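PDB 2VF7: excinuclease ABC, subunit A. from Deinococcus radiodurans, which probably hydrolyses ATP and binds DNA as a zinc-containing, UvrA-family subunit of an excision nuclease that takes part in DNA damage repair. Local coordinates for residues T529-S532 against G533-K536; G638-E642 against H643-E647; A662-P665 against V666-G669. The protein carries 1 engineered substitution. All coordinates share one frame; numbering follows the deposited sequence.

Interaction 1 of 3, residues T529-S532 against G533-K536; sequences TGVS and GSGK. With ADP (adenosine-5'-diphosphate), chain D.
Lys-536 reaches back to the loop that precedes it, where NZ donates to Gly-530 O at 3.1 Å, from above the carbonyl plane, and weakly to Val-531 O. Ser-534 adds its own grip on Val-531 O: its backbone N bonds at 3.1 Å (angle 145°), closing a type II turn from Val-531 to Ser-534. Ser-534 OG approaches the same oxygen at a doubtfully short distance, and makes a weak hydrogen bond to Gly-808 O.

The strand 525-529, this glycine-rich loop and helix 536-551 form the Walker A P-loop of an ABC-type nucleotide-binding domain, wrapped round the beta-phosphate of ADP. Gly-533 N meets ADP O1B nearly straight at 2.8 Å, Gly-535 N points at ADP O3B from the N-cap position, and Lys-536 NZ reaches ADP O3B at 2.8 Å. Two bends, at chi3 and chi4, fold the lysine chain round to that oxygen.

Van der Waals contact is slight: Lys-536 CD packs on Thr-529 C at 3.5 Å, and Val-531 CB lies against Ser-534 OG at 3.4 Å. Ser-532 OG bonds instead to Gly-411 O, and Thr-529 OG1 to Asp-804 OD1.

Interaction 2 of 3, residues G638-E642 against H643-E647; sequences GGRCE and HCQGE. With ZN (zinc ion), chain G.
The backbone folds back on itself between Cys-641 and Gly-646, where Gly-646 N donates weakly to Cys-641 O at 2.8 Å with a bent angle of 126°, and a type I' turn from Cys-644 to Glu-647 overlaps its end, the positive phi values falling at Gln-645 and Gly-646. This Cys-x-x-Cys loop presents two thiolates to one zinc ion. Cys-641 SG binds the zinc at 2.5 Å, anti to its backbone N, whereas Cys-644 SG, at 2.3 Å, stands between its backbone N and carbonyl carbon (chi1 56°); these different rotations bring both sulfurs to the same metal. Cys-664 and Cys-667 complete the four-sulfur site.

Beside the metal loop, Arg-640 runs out as an extended chain alongside Gln-645, the two pointing the same way with guanidinium and amide planes only 18° apart. Gln-645 CA lies over one guanidinium face, toward its rim, and Arg-640 CD touches Gln-645 O at 3.6 Å. The guanidinium also holds Glu-642 side-on: NE donates to OE1 at 3.0 Å within the guanidinium plane, and NH2 to the syn lone pair of OE2 at 2.5 Å. Its NH1 makes a weak hydrogen bond to Phe-634 O and lies close to the like-charged Arg-599. Glu-642 OE2 in turn approaches Gln-645 CG at 3.9 Å. A methionine in place of Arg-640 would probably leave the Glu-642 carboxylate without its charged mate and free to turn, and strip Gln-645 of the flat group beside it.

Zinc-bound thiolates thus fix the buried cysteine end, while the Arg-640/Glu-642 pair, at the more exposed part of the loop, is likely to offset its own charges and hold the guanidinium flat.

Interaction 3 of 3, residues A662-P665 against V666-G669; sequences APCP and VCHG. With ZN (zinc ion), chain G.
Cys-664 SG and Cys-667 SG bind the same zinc ion, at 2.4 Å and 2.3 Å, as the second Cys-x-x-Cys pair of a four-cysteine site completed by Cys-641 and Cys-644. The two side chains converge on it by unlike rotations: at Cys-664 the sulfur is turned directly away from the backbone N (chi1 176°), while at Cys-667 it is tucked between N and the carbonyl carbon (chi1 67°). Backbone amides also point at the sulfurs. Val-666 N donates to Cys-664 SG at 3.5 Å along a nearly straight path, and Gly-669 N to Cys-667 SG at 3.6 Å. Such N-H...S bonds, common round the metal knuckles of zinc proteins, would probably soften the negative charge on the thiolates.

Within the turn, His-668 N bonds weakly to Cys-664 O at 2.8 Å, and His-668 CA makes a CA-H...O contact with the same oxygen, so N-H and CA-H of one residue both face the same carbonyl oxygen. Positive phi at His-668 and Gly-669 carries the chain out of the turn. One face of the His-668 imidazole lies over Pro-665, where Pro-665 O is 3.6 Å from His-668 NE2.

Packing beyond the polar core of the turn is light. Pro-665 CG meets Val-666 CG2 at 4.4 Å, and Pro-663 CB brushes His-668 O.

The turn continues directly from strand 660-663, which pairs antiparallel with strand 649-652: Ala-662 bonds to Val-650 through the backbone, Cys-664 to Gly-648, and Pro-663 packs on Trp-649. The two-stranded hairpin thereby carries this knuckle to the zinc, and helix 686-690 is the next helix along the chain.

In the fold
Interaction 1 is buried, whereas interactions 2 and 3 are only partly buried and lie on the other side of the chain's centre, their own centres about 46 and 45 Å from that of interaction 1. All three belong to the ABC-type part of the chain. Interactions 2 and 3 are two halves of one zinc site: their centres are about 10 Å apart, each supplies two cysteines, and His-643 of interaction 2 packs on interaction 3, its NE2 3.4 Å from Pro-665 CG and its CD2 3.6 Å from Cys-664 SG. Interaction 1 joins strand to helix and grips an anion with amides and a lysine; the zinc loops flank the hairpin 649-652/660-663 and hold a cation with thiolates.

Interaction 1 of 3, residues T529-S532 against G533-K536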
loop_
_atom_site.group_PDB
_atom_site.type_symbol
_atom_site.label_atom_id
_atom_site.label_comp_id
_atom_site.label_asym_id
_atom_site.label_seq_id
_atom_site.Cartn_x
_atom_site.Cartn_y
_atom_site.Cartn_z
ATOM N N THR A 529 21.731 -21.170 -32.007
ATOM C CA THR A 529 20.495 -20.526 -32.394
ATOM C C THR A 529 19.275 -21.469 -32.426
ATOM O O THR A 529 19.404 -22.677 -32.272
ATOM C CB THR A 529 20.658 -19.809 -33.772
ATOM O OG1 THR A 529 20.784 -20.780 -34.808
ATOM C CG2 THR A 529 21.891 -18.937 -33.799
ATOM N N GLY A 530 18.089 -20.902 -32.642
ATOM C CA GLY A 530 16.843 -21.662 -32.556
ATOM C C GLY A 530 15.707 -20.872 -31.933
ATOM O O GLY A 530 15.937 -19.854 -31.261
ATOM N N VAL A 531 14.481 -21.343 -32.177
ATOM C CA VAL A 531 13.213 -20.793 -31.646
ATOM C C VAL A 531 13.193 -20.746 -30.098
ATOM O O VAL A 531 13.931 -21.495 -29.444
ATOM C CB VAL A 531 12.016 -21.645 -32.231
ATOM C CG1 VAL A 531 10.936 -21.962 -31.212
ATOM C CG2 VAL A 531 11.440 -21.012 -33.498
ATOM N N SER A 532 12.373 -19.860 -29.510
ATOM C CA SER A 532 12.238 -19.799 -28.054
ATOM C C SER A 532 11.627 -21.105 -27.575
ATOM O O SER A 532 10.677 -21.610 -28.173
ATOM C CB SER A 532 11.361 -18.636 -27.603
ATOM O OG SER A 532 11.652 -17.454 -28.326
ATOM N N GLY A 533 12.180 -21.650 -26.498
ATOM C CA GLY A 533 11.709 -22.932 -25.973
ATOM C C GLY A 533 12.228 -24.145 -26.727
ATOM O O GLY A 533 11.782 -25.264 -26.475
ATOM N N SER A 534 13.165 -23.915 -27.649
ATOM C CA SER A 534 13.853 -24.981 -28.396
ATOM C C SER A 534 14.683 -25.880 -27.504
ATOM O O SER A 534 14.472 -27.088 -27.486
ATOM C CB SER A 534 14.779 -24.381 -29.442
ATOM O OG SER A 534 14.031 -23.758 -30.458
ATOM N N GLY A 535 15.647 -25.297 -26.786
ATOM C CA GLY A 535 16.531 -26.070 -25.917
ATOM C C GLY A 535 17.974 -25.606 -25.864
ATOM O O GLY A 535 18.810 -26.259 -25.262
ATOM N N LYS A 536 18.257 -24.468 -26.486
ATOM C CA LYS A 536 19.589 -23.840 -26.504
ATOM C C LYS A 536 20.132 -23.607 -25.099
ATOM O O LYS A 536 21.229 -24.049 -24.739
ATOM C CB LYS A 536 19.499 -22.479 -27.217
ATOM C CG LYS A 536 18.496 -22.411 -28.335
ATOM C CD LYS A 536 18.557 -21.063 -28.987
ATOM C CE LYS A 536 17.882 -19.972 -28.160
ATOM N NZ LYS A 536 16.405 -20.120 -28.230
HETATM P PB ADP D . 15.285 -21.804 -25.063
HETATM O O1B ADP D . 14.245 -20.721 -24.937
HETATM O O2B ADP D . 16.524 -21.635 -24.229
HETATM O O3B ADP D . 15.555 -22.127 -26.507
HETATM P PA ADP D . 14.917 -23.816 -23.002
HETATM O O1A ADP D . 14.154 -23.119 -21.922
HETATM O O2A ADP D . 16.389 -24.041 -22.872
HETATM O O3A ADP D . 14.605 -23.141 -24.439
HETATM O "O5'" ADP D . 14.252 -25.287 -23.067
HETATM C "C5'" ADP D . 13.002 -25.515 -23.704
HETATM C "C4'" ADP D . 12.138 -26.538 -22.983
HETATM O "O4'" ADP D . 12.676 -26.875 -21.707
HETATM C "C3'" ADP D . 10.785 -25.904 -22.720
HETATM O "O3'" ADP D . 9.759 -26.878 -22.899
HETATM C "C2'" ADP D . 10.857 -25.460 -21.271
HETATM O "O2'" ADP D . 9.576 -25.346 -20.636
HETATM C "C1'" ADP D . 11.758 -26.514 -20.657
HETATM N N9 ADP D . 12.465 -25.969 -19.472
HETATM C C8 ADP D . 13.558 -25.170 -19.499
HETATM N N7 ADP D . 13.973 -24.847 -18.252
HETATM C C5 ADP D . 13.114 -25.448 -17.398
HETATM C C6 ADP D . 12.960 -25.526 -15.922
HETATM N N6 ADP D . 13.831 -24.873 -15.112
HETATM N N1 ADP D . 11.937 -26.262 -15.423
HETATM C C2 ADP D . 11.059 -26.907 -16.224
HETATM N N3 ADP D . 11.139 -26.882 -17.573
HETATM C C4 ADP D . 12.125 -26.184 -18.206
#

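Interaction 2 of 3, residues G638-E642 against H643-E647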
loop_
_atom_site.group_PDB
_atom_site.type_symbol
_atom_site.label_atom_id
_atom_site.label_comp_id
_atom_site.label_asym_id
_atom_site.label_seq_id
_atom_site.Cartn_x
_atom_site.Cartn_y
_atom_site.Cartn_z
ATOM N N GLY A 638 35.175 1.298 10.618
ATOM C CA GLY A 638 36.276 2.234 10.939
ATOM C C GLY A 638 36.278 3.573 10.207
ATOM O O GLY A 638 36.074 4.626 10.827
ATOM N N GLY A 639 36.536 3.529 8.899
ATOM C CA GLY A 639 36.523 4.728 8.034
ATOM C C GLY A 639 35.244 4.997 7.231
ATOM O O GLY A 639 35.058 6.098 6.696
ATOM N N ARG A 640 34.369 3.993 7.143
ATOM C CA ARG A 640 33.097 4.113 6.427
ATOM C C ARG A 640 32.000 4.776 7.252
ATOM O O ARG A 640 32.085 4.880 8.488
ATOM C CB ARG A 640 32.608 2.734 5.978
ATOM C CG ARG A 640 32.455 1.724 7.090
ATOM C CD ARG A 640 31.721 0.466 6.601
ATOM N NE ARG A 640 31.252 -0.340 7.724
ATOM C CZ ARG A 640 30.844 -1.600 7.634
ATOM N NH1 ARG A 640 30.873 -2.232 6.480
ATOM N NH2 ARG A 640 30.432 -2.241 8.708
ATOM N N CYS A 641 30.952 5.210 6.567
ATOM C CA CYS A 641 29.759 5.667 7.252
ATOM C C CYS A 641 29.080 4.434 7.811
ATOM O O CYS A 641 28.755 3.503 7.078
ATOM C CB CYS A 641 28.844 6.392 6.276
ATOM S SG CYS A 641 27.266 6.813 6.974
ATOM N N GLU A 642 28.893 4.409 9.116
ATOM C CA GLU A 642 28.310 3.245 9.756
ATOM C C GLU A 642 26.789 3.295 9.812
ATOM O O GLU A 642 26.157 2.310 10.200
ATOM C CB GLU A 642 28.893 3.021 11.159
ATOM C CG GLU A 642 29.029 1.537 11.507
ATOM C CD GLU A 642 29.985 0.835 10.548
ATOM O OE1 GLU A 642 30.900 1.503 10.020
ATOM O OE2 GLU A 642 29.829 -0.377 10.314
ATOM N N HIS A 643 26.206 4.430 9.426
ATOM C CA HIS A 643 24.744 4.561 9.383
ATOM C C HIS A 643 24.153 3.679 8.271
ATOM O O HIS A 643 23.083 3.085 8.433
ATOM C CB HIS A 643 24.349 6.034 9.199
ATOM C CG HIS A 643 22.867 6.277 9.164
ATOM N ND1 HIS A 643 22.150 6.669 10.273
ATOM C CD2 HIS A 643 21.977 6.211 8.144
ATOM C CE1 HIS A 643 20.881 6.822 9.941
ATOM N NE2 HIS A 643 20.748 6.547 8.656
ATOM N N CYS A 644 24.879 3.596 7.155
ATOM C CA CYS A 644 24.507 2.774 5.996
ATOM C C CYS A 644 25.502 1.645 5.827
ATOM O O CYS A 644 25.413 0.902 4.864
ATOM C CB CYS A 644 24.520 3.616 4.731
ATOM S SG CYS A 644 26.122 4.407 4.516
ATOM N N GLN A 645 26.455 1.536 6.754
ATOM C CA GLN A 645 27.492 0.507 6.720
ATOM C C GLN A 645 28.303 0.566 5.414
ATOM O O GLN A 645 28.719 -0.460 4.866
ATOM C CB GLN A 645 26.868 -0.881 6.907
ATOM C CG GLN A 645 26.534 -1.268 8.342
ATOM C CD GLN A 645 26.487 -2.793 8.531
ATOM O OE1 GLN A 645 26.665 -3.560 7.573
ATOM N NE2 GLN A 645 26.260 -3.232 9.762
ATOM N N GLY A 646 28.498 1.773 4.893
ATOM C CA GLY A 646 29.302 1.954 3.687
ATOM C C GLY A 646 28.640 1.641 2.361
ATOM O O GLY A 646 29.323 1.611 1.331
ATOM N N GLU A 647 27.328 1.404 2.367
ATOM C CA GLU A 647 26.576 1.147 1.128
ATOM C C GLU A 647 26.167 2.424 0.395
ATOM O O GLU A 647 25.863 2.389 -0.792
ATOM C CB GLU A 647 25.342 0.286 1.398
ATOM C CG GLU A 647 25.684 -1.024 2.061
ATOM C CD GLU A 647 24.589 -2.059 1.990
ATOM O OE1 GLU A 647 23.455 -1.727 1.563
ATOM O OE2 GLU A 647 24.877 -3.222 2.358
HETATM ZN ZN ZN G . 26.005 6.701 4.870
#

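Interaction 3 of 3, residues A662-P665 against V666-G669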
loop_
_atom_site.group_PDB
_atom_site.type_symbol
_atom_site.label_atom_id
_atom_site.label_comp_id
_atom_site.label_asym_id
_atom_site.label_seq_id
_atom_site.Cartn_x
_atom_site.Cartn_y
_atom_site.Cartn_z
ATOM N N ALA A 662 17.135 4.867 -1.388
ATOM C CA ALA A 662 17.321 6.313 -1.277
ATOM C C ALA A 662 18.742 6.597 -0.783
ATOM O O ALA A 662 19.355 5.723 -0.172
ATOM C CB ALA A 662 16.305 6.892 -0.317
ATOM N N PRO A 663 19.289 7.803 -1.057
ATOM C CA PRO A 663 20.663 8.046 -0.566
ATOM C C PRO A 663 20.691 8.122 0.961
ATOM O O PRO A 663 19.730 8.576 1.568
ATOM C CB PRO A 663 21.042 9.395 -1.191
ATOM C CG PRO A 663 19.991 9.663 -2.250
ATOM C CD PRO A 663 18.751 8.971 -1.784
ATOM N N CYS A 664 21.767 7.646 1.572
ATOM C CA CYS A 664 21.918 7.691 3.017
ATOM C C CYS A 664 21.770 9.126 3.553
ATOM O O CYS A 664 22.385 10.044 3.031
ATOM C CB CYS A 664 23.273 7.109 3.399
ATOM S SG CYS A 664 23.652 7.200 5.137
ATOM N N PRO A 665 20.921 9.327 4.585
ATOM C CA PRO A 665 20.711 10.660 5.158
ATOM C C PRO A 665 21.946 11.281 5.828
ATOM O O PRO A 665 21.959 12.475 6.090
ATOM C CB PRO A 665 19.614 10.419 6.191
ATOM C CG PRO A 665 19.697 8.972 6.504
ATOM C CD PRO A 665 20.070 8.317 5.240
ATOM N N VAL A 666 22.982 10.485 6.067
ATOM C CA VAL A 666 24.162 10.938 6.813
ATOM C C VAL A 666 25.388 11.190 5.924
ATOM O O VAL A 666 26.098 12.163 6.106
ATOM C CB VAL A 666 24.532 9.935 7.908
ATOM C CG1 VAL A 666 25.740 10.421 8.703
ATOM C CG2 VAL A 666 23.366 9.719 8.816
ATOM N N CYS A 667 25.659 10.320 4.967
ATOM C CA CYS A 667 26.789 10.567 4.083
ATOM C C CYS A 667 26.304 11.025 2.721
ATOM O O CYS A 667 27.090 11.530 1.917
ATOM C CB CYS A 667 27.693 9.343 3.979
ATOM S SG CYS A 667 26.930 7.958 3.166
ATOM N N HIS A 668 25.008 10.864 2.465
ATOM C CA HIS A 668 24.419 11.287 1.193
ATOM C C HIS A 668 24.977 10.545 -0.012
ATOM O O HIS A 668 24.909 11.041 -1.129
ATOM C CB HIS A 668 24.580 12.797 0.977
ATOM C CG HIS A 668 23.948 13.627 2.047
ATOM N ND1 HIS A 668 24.669 14.171 3.087
ATOM C CD2 HIS A 668 22.660 13.998 2.244
ATOM C CE1 HIS A 668 23.854 14.847 3.878
ATOM N NE2 HIS A 668 22.629 14.756 3.391
ATOM N N GLY A 669 25.522 9.356 0.216
ATOM C CA GLY A 669 25.990 8.524 -0.877
ATOM C C GLY A 669 27.490 8.473 -1.064
ATOM O O GLY A 669 27.949 7.813 -1.977
HETATM ZN ZN ZN G . 26.005 6.701 4.870
#